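Local coordinates for protein nsp9 (Porcine coronavirus HKU15, PDB 5YM6) that probably binds single-stranded RNA or other nucleic acid within the viral replication machinery, its affinity being enhanced when the protein dimerises, at residues K36-A41 and Q88-L93; F29-T34 and R95-G100. All coordinates share one frame; numbering follows the deposited sequence.

Interaction 1 of 2, residues K36-A41 and Q88-L93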
# COMPACT_ATOMS: atom_id res chain seq x y z
N LYS B 36 -11.08 4.69 -12.47
CA LYS B 36 -10.31 5.92 -12.59
C LYS B 36 -8.86 5.67 -12.20
O LYS B 36 -8.58 4.80 -11.38
CB LYS B 36 -10.90 7.02 -11.73
N LYS B 37 -7.93 6.44 -12.77
CA LYS B 37 -6.52 6.28 -12.42
C LYS B 37 -5.92 7.56 -11.88
O LYS B 37 -6.37 8.67 -12.20
CB LYS B 37 -5.71 5.78 -13.63
CG LYS B 37 -5.51 6.79 -14.73
CD LYS B 37 -4.53 6.24 -15.78
CE LYS B 37 -3.97 7.36 -16.65
NZ LYS B 37 -5.01 7.95 -17.56
N ILE B 38 -4.88 7.42 -11.05
CA ILE B 38 -4.18 8.58 -10.52
C ILE B 38 -2.67 8.32 -10.57
O ILE B 38 -2.22 7.23 -10.22
CB ILE B 38 -4.63 8.92 -9.06
CG1 ILE B 38 -3.76 10.03 -8.47
CG2 ILE B 38 -4.60 7.68 -8.20
CD1 ILE B 38 -4.36 10.68 -7.20
N LEU B 39 -1.90 9.29 -11.05
CA LEU B 39 -0.44 9.13 -11.07
C LEU B 39 0.11 9.29 -9.66
O LEU B 39 -0.07 10.34 -9.04
CB LEU B 39 0.20 10.14 -12.01
CG LEU B 39 1.73 10.12 -12.03
CD1 LEU B 39 2.17 8.77 -12.54
CD2 LEU B 39 2.30 11.26 -12.86
N VAL B 40 0.77 8.26 -9.15
CA VAL B 40 1.25 8.25 -7.77
C VAL B 40 2.76 8.40 -7.64
O VAL B 40 3.25 9.08 -6.73
CB VAL B 40 0.80 6.96 -7.05
CG1 VAL B 40 1.46 6.85 -5.67
CG2 VAL B 40 -0.72 6.96 -6.94
N ALA B 41 3.51 7.78 -8.54
CA ALA B 41 4.97 7.80 -8.46
C ALA B 41 5.64 7.58 -9.80
O ALA B 41 5.03 7.05 -10.74
CB ALA B 41 5.46 6.73 -7.46
N GLN B 88 3.80 15.00 -5.50
CA GLN B 88 3.56 15.81 -4.32
C GLN B 88 2.10 15.69 -3.86
O GLN B 88 1.18 15.70 -4.68
CB GLN B 88 3.91 17.28 -4.56
CG GLN B 88 3.76 18.11 -3.29
CD GLN B 88 4.28 19.53 -3.42
OE1 GLN B 88 4.23 20.12 -4.50
NE2 GLN B 88 4.78 20.08 -2.32
N ASN B 89 1.93 15.52 -2.54
CA ASN B 89 0.63 15.48 -1.88
C ASN B 89 -0.18 14.22 -2.13
O ASN B 89 -1.36 14.15 -1.79
CB ASN B 89 -0.20 16.71 -2.27
CG ASN B 89 0.38 17.99 -1.73
OD1 ASN B 89 0.95 18.01 -0.64
ND2 ASN B 89 0.25 19.06 -2.49
N ILE B 90 0.44 13.21 -2.72
CA ILE B 90 -0.28 11.97 -2.93
C ILE B 90 -0.54 11.33 -1.55
O ILE B 90 0.24 11.50 -0.62
CB ILE B 90 0.50 11.05 -3.89
CG1 ILE B 90 -0.47 10.23 -4.75
CG2 ILE B 90 1.54 10.25 -3.16
CD1 ILE B 90 -1.02 11.04 -5.91
N SER B 91 -1.67 10.65 -1.41
CA SER B 91 -2.07 10.10 -0.11
C SER B 91 -1.15 9.00 0.41
O SER B 91 -0.47 8.32 -0.36
CB SER B 91 -3.49 9.55 -0.18
OG SER B 91 -3.58 8.43 -1.04
N SER B 92 -1.13 8.84 1.73
CA SER B 92 -0.34 7.79 2.36
C SER B 92 -0.84 6.42 1.90
O SER B 92 -0.06 5.48 1.78
CB SER B 92 -0.39 7.90 3.89
OG SER B 92 0.59 8.81 4.39
N LEU B 93 -2.15 6.31 1.63
CA LEU B 93 -2.71 5.02 1.17
C LEU B 93 -2.17 4.66 -0.21
O LEU B 93 -1.88 3.50 -0.50
CB LEU B 93 -4.23 5.07 1.11
CG LEU B 93 -4.97 3.75 0.89
CD1 LEU B 93 -5.13 3.02 2.20
CD2 LEU B 93 -6.34 3.99 0.27
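V40, which packs against I90, is hydrogen-bonded through its backbone to F29 of strand 23-33 on one side and to I87 on the other. Between 36-41 and 88-93 themselves there is no hydrogen bond, and the join is made by the side chain of I90, which points at the strand and accounts for most of the 149 Å² buried. I90 CG1 lies against both branches of V40, 3.9 Å from V40 CG2 and 4.0 Å from V40 CG1, the two side chains crossing at about a right angle. The first torsion of I90 is turned well off a staggered position (chi1 -146°), and its bent second torsion (chi2 79°) carries CD1 towards I38 and the strand backbone. There I90 CD1 comes within 3.3 Å of L39 O, a close van der Waals contact, and meets I38 CD1 at 3.6 Å. I38 is extended, with CG1 anti to the backbone N (chi1 173°), and its methyl reaches I90 tip to tip at the exposed margin. I90 is the residue immediately before S91, the N-cap of helix 92-105, whose OG is hydrogen-bonded to N94 N. V40 and A41 form a classic beta bulge opposite F29, and both side chains touch V98 of the helix and F86 of strand 82-86, so that the contact lies where strand 36-44, flanked in the sheet by strands 23-33 and 82-86, meets the turn leading into the C-terminal helix.

Interaction 2 of 2, residues F29-T34 and R95-G100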
# COMPACT_ATOMS: atom_id res chain seq x y z
N PHE B 29 3.86 5.03 -12.21
CA PHE B 29 3.04 4.12 -11.40
C PHE B 29 1.69 4.76 -11.16
O PHE B 29 1.59 5.82 -10.55
CB PHE B 29 3.72 3.80 -10.07
CG PHE B 29 5.00 3.02 -10.22
CD1 PHE B 29 6.17 3.64 -10.65
CD2 PHE B 29 5.03 1.66 -9.96
CE1 PHE B 29 7.33 2.92 -10.79
CE2 PHE B 29 6.20 0.94 -10.11
CZ PHE B 29 7.34 1.57 -10.52
N TYR B 30 0.65 4.11 -11.66
CA TYR B 30 -0.71 4.60 -11.47
C TYR B 30 -1.45 3.70 -10.49
O TYR B 30 -1.28 2.49 -10.52
CB TYR B 30 -1.47 4.64 -12.80
CG TYR B 30 -0.99 5.69 -13.77
CD1 TYR B 30 0.01 5.42 -14.69
CD2 TYR B 30 -1.56 6.95 -13.77
CE1 TYR B 30 0.44 6.38 -15.58
CE2 TYR B 30 -1.15 7.93 -14.66
CZ TYR B 30 -0.15 7.63 -15.56
OH TYR B 30 0.26 8.59 -16.44
N VAL B 31 -2.27 4.30 -9.64
CA VAL B 31 -3.21 3.51 -8.85
C VAL B 31 -4.58 3.67 -9.51
O VAL B 31 -5.01 4.79 -9.78
CB VAL B 31 -3.26 3.94 -7.38
CG1 VAL B 31 -4.42 3.23 -6.67
CG2 VAL B 31 -1.94 3.60 -6.70
N THR B 32 -5.24 2.55 -9.75
CA THR B 32 -6.58 2.56 -10.30
C THR B 32 -7.60 2.15 -9.25
O THR B 32 -7.32 1.29 -8.41
CB THR B 32 -6.73 1.60 -11.50
OG1 THR B 32 -6.59 0.25 -11.05
CG2 THR B 32 -5.68 1.89 -12.55
N ARG B 33 -8.77 2.76 -9.33
CA ARG B 33 -9.89 2.43 -8.45
C ARG B 33 -11.18 2.94 -9.07
O ARG B 33 -11.26 4.10 -9.49
CB ARG B 33 -9.70 3.04 -7.06
CG ARG B 33 -10.77 2.63 -6.06
CD ARG B 33 -11.01 3.73 -5.03
NE ARG B 33 -11.99 3.32 -4.03
CZ ARG B 33 -13.30 3.50 -4.16
NH1 ARG B 33 -14.13 3.10 -3.20
NH2 ARG B 33 -13.80 4.08 -5.25
N THR B 34 -12.19 2.08 -9.13
CA THR B 34 -13.50 2.45 -9.65
C THR B 34 -13.40 3.04 -11.06
O THR B 34 -13.99 4.08 -11.35
CB THR B 34 -14.19 3.43 -8.70
N ARG B 95 0.66 5.77 -1.49
CA ARG B 95 2.09 5.49 -1.33
C ARG B 95 2.26 4.02 -0.95
O ARG B 95 3.11 3.32 -1.49
CB ARG B 95 2.73 6.40 -0.29
CG ARG B 95 2.80 7.88 -0.74
CD ARG B 95 2.99 8.85 0.44
NE ARG B 95 4.32 8.78 1.03
CZ ARG B 95 5.34 9.59 0.72
NH1 ARG B 95 6.51 9.44 1.32
NH2 ARG B 95 5.18 10.54 -0.20
N GLY B 96 1.42 3.55 -0.03
CA GLY B 96 1.47 2.15 0.38
C GLY B 96 1.23 1.20 -0.77
O GLY B 96 1.90 0.19 -0.89
N MET B 97 0.26 1.52 -1.61
CA MET B 97 -0.02 0.70 -2.80
C MET B 97 1.23 0.53 -3.68
O MET B 97 1.56 -0.58 -4.12
CB MET B 97 -1.14 1.33 -3.63
CG MET B 97 -2.54 1.20 -3.05
SD MET B 97 -3.15 -0.48 -3.11
CE MET B 97 -3.24 -0.80 -4.87
N VAL B 98 1.92 1.63 -3.94
CA VAL B 98 3.09 1.60 -4.82
C VAL B 98 4.29 0.95 -4.14
O VAL B 98 5.00 0.15 -4.76
CB VAL B 98 3.44 3.02 -5.29
CG1 VAL B 98 4.78 3.05 -6.02
CG2 VAL B 98 2.34 3.53 -6.18
N ILE B 99 4.51 1.23 -2.86
CA ILE B 99 5.61 0.58 -2.14
C ILE B 99 5.42 -0.94 -2.12
O ILE B 99 6.38 -1.69 -2.30
CB ILE B 99 5.73 1.12 -0.71
CG1 ILE B 99 6.20 2.57 -0.74
CG2 ILE B 99 6.72 0.29 0.10
CD1 ILE B 99 6.27 3.23 0.61
N GLY B 100 4.18 -1.39 -1.92
CA GLY B 100 3.89 -2.81 -1.93
C GLY B 100 4.19 -3.44 -3.28
O GLY B 100 4.74 -4.54 -3.37
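Strand 29-33 and helix 95-100 come within 9.0 Å of each other at the closest point of their axes, with chain directions 120° apart, near enough for F29 and V31 to meet M97 and V98 with no hydrogen bond between the segments. F29 and V31, alternate residues of the strand, both direct their side chains at the helix. V98 divides its branches over F29: CG2 rests 4.1 Å from F29 CB, while CG1 approaches the ring obliquely, 4.2 Å from F29 CD2. V31 CG2, anti to the carbonyl carbon, is the branch that reaches the helix, touching M97 CB at 3.9 Å and V98 CG2 at 4.3 Å. M97 makes this contact at its CB and crosses V31 at about a right angle. All four residues are buried, forming an apolar seam beneath the helix. Beyond the seam G96 and G100 have the GxxxG spacing that pairs helices in nsp9 relatives, and here M97 packs on G96 of the second subunit, consistent with that mode. Around the contact, strand 8-18 supplies T11 beside F29 and V9 beside M97, V40 of strand 36-44 lies against V31, and F86 of strand 82-86 touches V98.

In the fold
Interactions 1 and 2 have centres 7 Å apart and involve two adjacent antiparallel strands: interaction 1 sets the loop residue just before helix 92-105 on strand 36-44, and interaction 2 sets the helix on strand 23-33. The strands are joined by probable backbone hydrogen bonds, I38 N to V31 O at 2.9 Å and F29 N to A41 O at 2.8 Å. The two apolar clusters merge where V40 CG1 packs 3.5 Å from V98 CG2. In sequence, interaction 1 is nested within the loop that interaction 2 closes. Both reach the second subunit, where L93 packs on R95 of that chain, consistent with the helix-mediated dimer known for coronavirus nsp9.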